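Local coordinates for DPS family dna-binding stress response protein (Thermosynechococcus elongatus, PDB 2C41) that binds and oxidises iron as an antioxidant Dps protein of the ferritin-like family, and probably binds DNA as well, at the interface of chains A and B and the interface of chains A and C. Coordinates in Å, arbitrary orientation; residue numbers count along the deposited sequence, not the author numbering. Chains: chain A/B/C, DPS family dna-binding stress response protein.

Contact 1: the interface of chains A and B. Residues chain A 133, 137, 140-141; chain B 65, 68, 127, 130-131.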
loop_
_atom_site.group_PDB
_atom_site.type_symbol
_atom_site.label_atom_id
_atom_site.label_comp_id
_atom_site.label_asym_id
_atom_site.label_seq_id
_atom_site.Cartn_x
_atom_site.Cartn_y
_atom_site.Cartn_z
ATOM N N THR A 133 18.763 -12.608 -22.964
ATOM C CA THR A 133 18.514 -11.344 -23.667
ATOM C C THR A 133 18.016 -10.249 -22.704
ATOM O O THR A 133 18.461 -9.094 -22.777
ATOM C CB THR A 133 17.526 -11.574 -24.824
ATOM O OG1 THR A 133 18.108 -12.500 -25.766
ATOM C CG2 THR A 133 17.181 -10.263 -25.526
ATOM N N GLN A 137 20.823 -6.917 -20.445
ATOM C CA GLN A 137 20.527 -5.485 -20.433
ATOM C C GLN A 137 20.768 -4.855 -19.053
ATOM O O GLN A 137 21.238 -3.715 -18.948
ATOM C CB GLN A 137 19.099 -5.247 -20.906
ATOM C CG GLN A 137 18.886 -5.603 -22.376
ATOM C CD GLN A 137 17.428 -5.627 -22.762
ATOM O OE1 GLN A 137 16.853 -6.694 -23.026
ATOM N NE2 GLN A 137 16.811 -4.455 -22.790
ATOM N N GLN A 140 24.428 -4.496 -18.767
ATOM C CA GLN A 140 24.847 -3.349 -19.580
ATOM C C GLN A 140 24.566 -2.034 -18.844
ATOM O O GLN A 140 25.364 -1.103 -18.905
ATOM C CB GLN A 140 24.188 -3.412 -20.965
ATOM C CG GLN A 140 24.741 -4.569 -21.838
ATOM C CD GLN A 140 23.906 -4.854 -23.077
ATOM O OE1 GLN A 140 22.670 -4.786 -23.055
ATOM N NE2 GLN A 140 24.586 -5.206 -24.169
ATOM N N LYS A 141 23.447 -1.971 -18.128
ATOM C CA LYS A 141 23.159 -0.804 -17.282
ATOM C C LYS A 141 24.206 -0.654 -16.176
ATOM O O LYS A 141 24.741 0.441 -15.972
ATOM C CB LYS A 141 21.765 -0.898 -16.663
ATOM C CG LYS A 141 21.430 0.305 -15.775
ATOM C CD LYS A 141 20.062 0.166 -15.120
ATOM C CE LYS A 141 20.051 -0.909 -14.028
ATOM N NZ LYS A 141 18.728 -0.907 -13.318
ATOM N N ARG B 65 19.587 3.454 -23.402
ATOM C CA ARG B 65 20.139 2.385 -24.242
ATOM C C ARG B 65 21.386 2.860 -25.001
ATOM O O ARG B 65 22.372 2.131 -25.102
ATOM C CB ARG B 65 19.098 1.812 -25.204
ATOM C CG ARG B 65 19.565 0.521 -25.915
ATOM C CD ARG B 65 19.632 -0.665 -24.968
ATOM N NE ARG B 65 20.340 -1.806 -25.562
ATOM C CZ ARG B 65 20.954 -2.757 -24.864
ATOM N NH1 ARG B 65 20.950 -2.715 -23.540
ATOM N NH2 ARG B 65 21.591 -3.752 -25.494
ATOM N N MET B 68 24.301 2.830 -22.653
ATOM C CA MET B 68 24.701 1.469 -22.336
ATOM C C MET B 68 25.520 0.841 -23.458
ATOM O O MET B 68 26.203 -0.166 -23.243
ATOM C CB MET B 68 23.471 0.624 -22.046
ATOM C CG MET B 68 22.825 0.945 -20.716
ATOM S SD MET B 68 21.296 0.019 -20.510
ATOM C CE MET B 68 20.089 1.281 -20.732
ATOM N N GLY B 127 20.007 -7.129 -26.846
ATOM C CA GLY B 127 19.340 -6.228 -25.910
ATOM C C GLY B 127 18.508 -5.162 -26.600
ATOM O O GLY B 127 17.342 -4.947 -26.254
ATOM N N ASP B 130 15.570 -6.612 -28.379
ATOM C CA ASP B 130 14.543 -6.913 -27.392
ATOM C C ASP B 130 13.773 -5.669 -26.978
ATOM O O ASP B 130 12.554 -5.711 -26.857
ATOM C CB ASP B 130 15.156 -7.562 -26.159
ATOM C CG ASP B 130 14.130 -7.849 -25.082
ATOM O OD1 ASP B 130 13.282 -8.747 -25.276
ATOM O OD2 ASP B 130 14.167 -7.168 -24.040
ATOM N N LEU B 131 14.496 -4.575 -26.751
ATOM C CA LEU B 131 13.890 -3.303 -26.368
ATOM C C LEU B 131 12.851 -2.902 -27.407
ATOM O O LEU B 131 11.703 -2.655 -27.065
ATOM C CB LEU B 131 14.953 -2.218 -26.188
ATOM C CG LEU B 131 14.516 -0.780 -25.878
ATOM C CD1 LEU B 131 13.625 -0.730 -24.620
ATOM C CD2 LEU B 131 15.739 0.130 -25.735
HETATM O O HOH W 1 27.225 -1.239 -20.930
HETATM O O HOH W 2 14.257 -4.246 -23.185
#
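B:Arg65 presents the end of its guanidinium group to the amide oxygen of A:Gln140, and both terminal nitrogens close on that one acceptor, with NH1 2.7 Å from OE1. NH2 of B:Arg65 completes the pair at 2.9 Å from A:Gln140 OE1. The oxygen lies in the guanidinium plane, but both donors approach it from the same face of the amide, NH1 48° out of the carbonyl plane. An arginine suits this place because its flat fork can hold a neutral carbonyl by two bonds; a leucine here would probably leave A:Gln140 OE1 without these donors and its amide freer to turn. A:Gln137 runs extended beyond CG. Its CB looks toward B:Arg65 NH1, A:Gln137 CG packs 3.6 Å from B:Gly127 CA, a close approach that glycine's lack of a side chain allows, and CD passes the B:Gly127 carbonyl. As modelled, A:Gln137 NE2 bonds water 2 at 2.6 Å, and that water continues to B:Asp130 OD2; yet OE1 faces the same carboxylate oxygen, acceptor to acceptor, so the amide may be turned over, with NE2 donating to B:Asp130 instead. Water 1 links the backbone oxygens of A:Gln140 and B:Met68. The patch lies where helix 126-149 of chain A meets the end of helix 41-68 and the start of helix 126-150 in chain B.

Contact 2: the interface of chains A and C. Residues chain A 38-40, 42; chain C 40, 43, 149, 157.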
loop_
_atom_site.group_PDB
_atom_site.type_symbol
_atom_site.label_atom_id
_atom_site.label_comp_id
_atom_site.label_asym_id
_atom_site.label_seq_id
_atom_site.Cartn_x
_atom_site.Cartn_y
_atom_site.Cartn_z
ATOM N N GLY A 38 35.504 6.342 2.140
ATOM C CA GLY A 38 35.826 7.667 1.619
ATOM C C GLY A 38 34.590 8.546 1.529
ATOM O O GLY A 38 33.490 8.110 1.889
ATOM N N PRO A 39 34.765 9.793 1.051
ATOM C CA PRO A 39 33.677 10.784 1.018
ATOM C C PRO A 39 32.478 10.432 0.129
ATOM O O PRO A 39 31.454 11.120 0.201
ATOM C CB PRO A 39 34.365 12.057 0.502
ATOM C CG PRO A 39 35.834 11.828 0.704
ATOM C CD PRO A 39 36.036 10.351 0.557
ATOM N N LEU A 40 32.595 9.383 -0.686
ATOM C CA LEU A 40 31.490 8.930 -1.531
ATOM C C LEU A 40 30.747 7.758 -0.891
ATOM O O LEU A 40 29.941 7.099 -1.554
ATOM C CB LEU A 40 31.999 8.529 -2.931
ATOM C CG LEU A 40 32.982 9.494 -3.602
ATOM C CD1 LEU A 40 33.522 8.931 -4.914
ATOM C CD2 LEU A 40 32.390 10.898 -3.820
ATOM N N ARG A 42 28.174 6.908 1.258
ATOM C CA ARG A 42 26.742 6.597 1.197
ATOM C C ARG A 42 26.312 6.278 -0.239
ATOM O O ARG A 42 25.639 5.251 -0.480
ATOM C CB ARG A 42 25.885 7.702 1.817
ATOM C CG ARG A 42 24.388 7.406 1.762
ATOM C CD ARG A 42 23.549 8.580 2.255
ATOM N NE ARG A 42 22.120 8.340 2.020
ATOM C CZ ARG A 42 21.506 8.460 0.844
ATOM N NH1 ARG A 42 22.172 8.834 -0.252
ATOM N NH2 ARG A 42 20.202 8.202 0.763
ATOM N N LEU C 40 29.161 17.104 -2.472
ATOM C CA LEU C 40 28.545 15.925 -1.853
ATOM C C LEU C 40 27.176 16.267 -1.268
ATOM O O LEU C 40 26.628 15.499 -0.475
ATOM C CB LEU C 40 29.436 15.374 -0.736
ATOM C CG LEU C 40 30.919 15.207 -1.091
ATOM C CD1 LEU C 40 31.699 14.717 0.111
ATOM C CD2 LEU C 40 31.087 14.253 -2.273
ATOM N N ASP C 43 23.958 13.694 -1.268
ATOM C CA ASP C 43 24.322 12.501 -0.496
ATOM C C ASP C 43 24.362 12.775 1.011
ATOM O O ASP C 43 23.770 12.035 1.798
ATOM C CB ASP C 43 25.671 11.937 -0.974
ATOM C CG ASP C 43 25.853 10.461 -0.612
ATOM O OD1 ASP C 43 24.861 9.694 -0.689
ATOM O OD2 ASP C 43 26.997 10.065 -0.283
ATOM N N PHE C 149 33.223 8.363 5.760
ATOM C CA PHE C 149 33.378 9.631 5.032
ATOM C C PHE C 149 34.731 10.299 5.263
ATOM O O PHE C 149 35.184 11.087 4.431
ATOM C CB PHE C 149 32.243 10.608 5.383
ATOM C CG PHE C 149 30.977 10.351 4.628
ATOM C CD1 PHE C 149 30.060 9.417 5.087
ATOM C CD2 PHE C 149 30.701 11.038 3.441
ATOM C CE1 PHE C 149 28.874 9.169 4.376
ATOM C CE2 PHE C 149 29.520 10.800 2.733
ATOM C CZ PHE C 149 28.607 9.858 3.202
ATOM N N VAL C 157 38.331 10.383 -5.380
ATOM C CA VAL C 157 38.259 11.777 -4.915
ATOM C C VAL C 157 39.152 12.030 -3.705
ATOM O O VAL C 157 39.233 13.162 -3.207
ATOM C CB VAL C 157 36.810 12.201 -4.532
ATOM C CG1 VAL C 157 35.894 12.226 -5.757
ATOM C CG2 VAL C 157 36.244 11.295 -3.426
HETATM O O HOH W 3 29.043 11.632 -0.950
#
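A:Pro39 pushes its compact ring and its carbonyl against chain C, and it hides more surface than any other residue of this patch. A:Pro39 CB touches C:Leu40 CD1 at 3.8 Å, while the carbonyl O of A:Pro39 lies 3.2 Å from C:Phe149 CE2, beside the CD2–CE2 side of the ring. Water 3 also binds the A:Pro39 oxygen, at 2.7 Å, and passes the link to C:Asp43 OD2. A proline suits a rigid turn that must bring both a hydrocarbon surface and a carbonyl to the partner. C:Phe149 uses the far end of its ring too: CZ lies 3.7 Å from A:Arg42 CB, packing against the first carbon of the arginine stem. With CG anti to the backbone N (chi1 180°) and the chain extended to NE, A:Arg42 runs past C:Asp43 and brings NH1 to OD1 at 2.9 Å, a salt bridge and fairly straight hydrogen bond (159° at H). The carboxylate oxygen lies in the guanidinium plane, although the two flat groups are turned 65° apart. Beyond the proline, A:Leu40 and C:Val157 meet tip to tip, CG to CG2 at 3.7 Å. In chain A the site comprises the loop before helix 41-68 and its first turn; chain C supplies the same region, the end of helix 126-149 and the C-terminal tail.

Contact 3: the interface of chains A and B. Residues chain A 144; chain B 64, 67-68.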
loop_
_atom_site.group_PDB
_atom_site.type_symbol
_atom_site.label_atom_id
_atom_site.label_comp_id
_atom_site.label_asym_id
_atom_site.label_seq_id
_atom_site.Cartn_x
_atom_site.Cartn_y
_atom_site.Cartn_z
ATOM N N TRP A 144 27.546 0.582 -17.491
ATOM C CA TRP A 144 27.472 2.020 -17.772
ATOM C C TRP A 144 27.629 2.851 -16.489
ATOM O O TRP A 144 28.483 3.746 -16.436
ATOM C CB TRP A 144 26.184 2.367 -18.536
ATOM C CG TRP A 144 25.828 3.831 -18.502
ATOM C CD1 TRP A 144 26.652 4.901 -18.767
ATOM C CD2 TRP A 144 24.544 4.376 -18.199
ATOM N NE1 TRP A 144 25.949 6.082 -18.633
ATOM C CE2 TRP A 144 24.653 5.787 -18.289
ATOM C CE3 TRP A 144 23.305 3.809 -17.869
ATOM C CZ2 TRP A 144 23.569 6.639 -18.041
ATOM C CZ3 TRP A 144 22.222 4.666 -17.614
ATOM C CH2 TRP A 144 22.370 6.065 -17.717
ATOM N N GLU B 64 18.744 5.937 -22.557
ATOM C CA GLU B 64 19.760 5.267 -21.762
ATOM C C GLU B 64 20.351 4.054 -22.488
ATOM O O GLU B 64 21.506 3.691 -22.243
ATOM C CB GLU B 64 19.249 4.953 -20.354
ATOM C CG GLU B 64 18.892 6.246 -19.615
ATOM C CD GLU B 64 18.941 6.144 -18.105
ATOM O OE1 GLU B 64 18.727 5.037 -17.555
ATOM O OE2 GLU B 64 19.190 7.191 -17.473
ATOM N N LEU B 67 23.516 5.138 -24.037
ATOM C CA LEU B 67 24.596 5.206 -23.048
ATOM C C LEU B 67 25.171 3.831 -22.709
ATOM O O LEU B 67 26.382 3.687 -22.521
ATOM C CB LEU B 67 24.109 5.911 -21.786
ATOM C CG LEU B 67 23.740 7.375 -22.060
ATOM C CD1 LEU B 67 22.723 7.883 -21.051
ATOM C CD2 LEU B 67 24.994 8.251 -22.105
ATOM N N MET B 68 24.301 2.830 -22.653
ATOM C CA MET B 68 24.701 1.469 -22.336
ATOM C C MET B 68 25.520 0.841 -23.458
ATOM O O MET B 68 26.203 -0.166 -23.243
ATOM C CB MET B 68 23.471 0.624 -22.046
ATOM C CG MET B 68 22.825 0.945 -20.716
ATOM S SD MET B 68 21.296 0.019 -20.510
ATOM C CE MET B 68 20.089 1.281 -20.732
#
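A:Trp144 lays one face of its indole over B:Leu67, and this overlap is the tight part of the contact. B:Leu67 CB sits over the ring face near A:Trp144 CE2, offset toward the rim, as a CH-pi contact, 3.7 Å from the centroid of the five-membered ring. The leucine's CD1 branch then reaches out to the rim, 3.4 Å from A:Trp144 CZ2. A branched aliphatic residue suits the place because one methyl can follow the ring outward while CB stays beneath it. The tryptophan has CG anti to its backbone N (chi1 163°), which carries the broad indole away from its helix toward chain B. B:Glu64 meets the outer edge of the six-membered ring: B:Glu64 OE2 lies in the ring plane, 3.4 Å from A:Trp144 CH2, and the carboxylate stands 79° to the indole. That placement probably favours a weak electrostatic attraction between the negative group and the ring's slightly positive C-H edge. Packing is looser toward B:Met68, whose CG comes no nearer than 4.1 Å to A:Trp144 CE3, so this flank is packed less closely than the leucine side. By spreading one large aromatic surface over the last turns of helix 41-68, the site gives the subunit contact a hydrophobic component that is likely to stabilise the assembly.

Contacts 1 and 3 belong to one A–B interface: their C-alpha centres are about 9 Å apart, they share B:Met68, and both join helix 126-149 of chain A to the end of helix 41-68 in chain B. Polar and water-mediated links thus sit beside hydrophobic packing. Contact 2 joins chain A to chain C, with its C-alpha centre about 29 Å from that of contact 1 and about 24 Å from that of contact 3; it uses the opposite, starting end of helix 41-68. Each subunit therefore engages different neighbours through separate surfaces, as closing the twelve-subunit Dps shell requires.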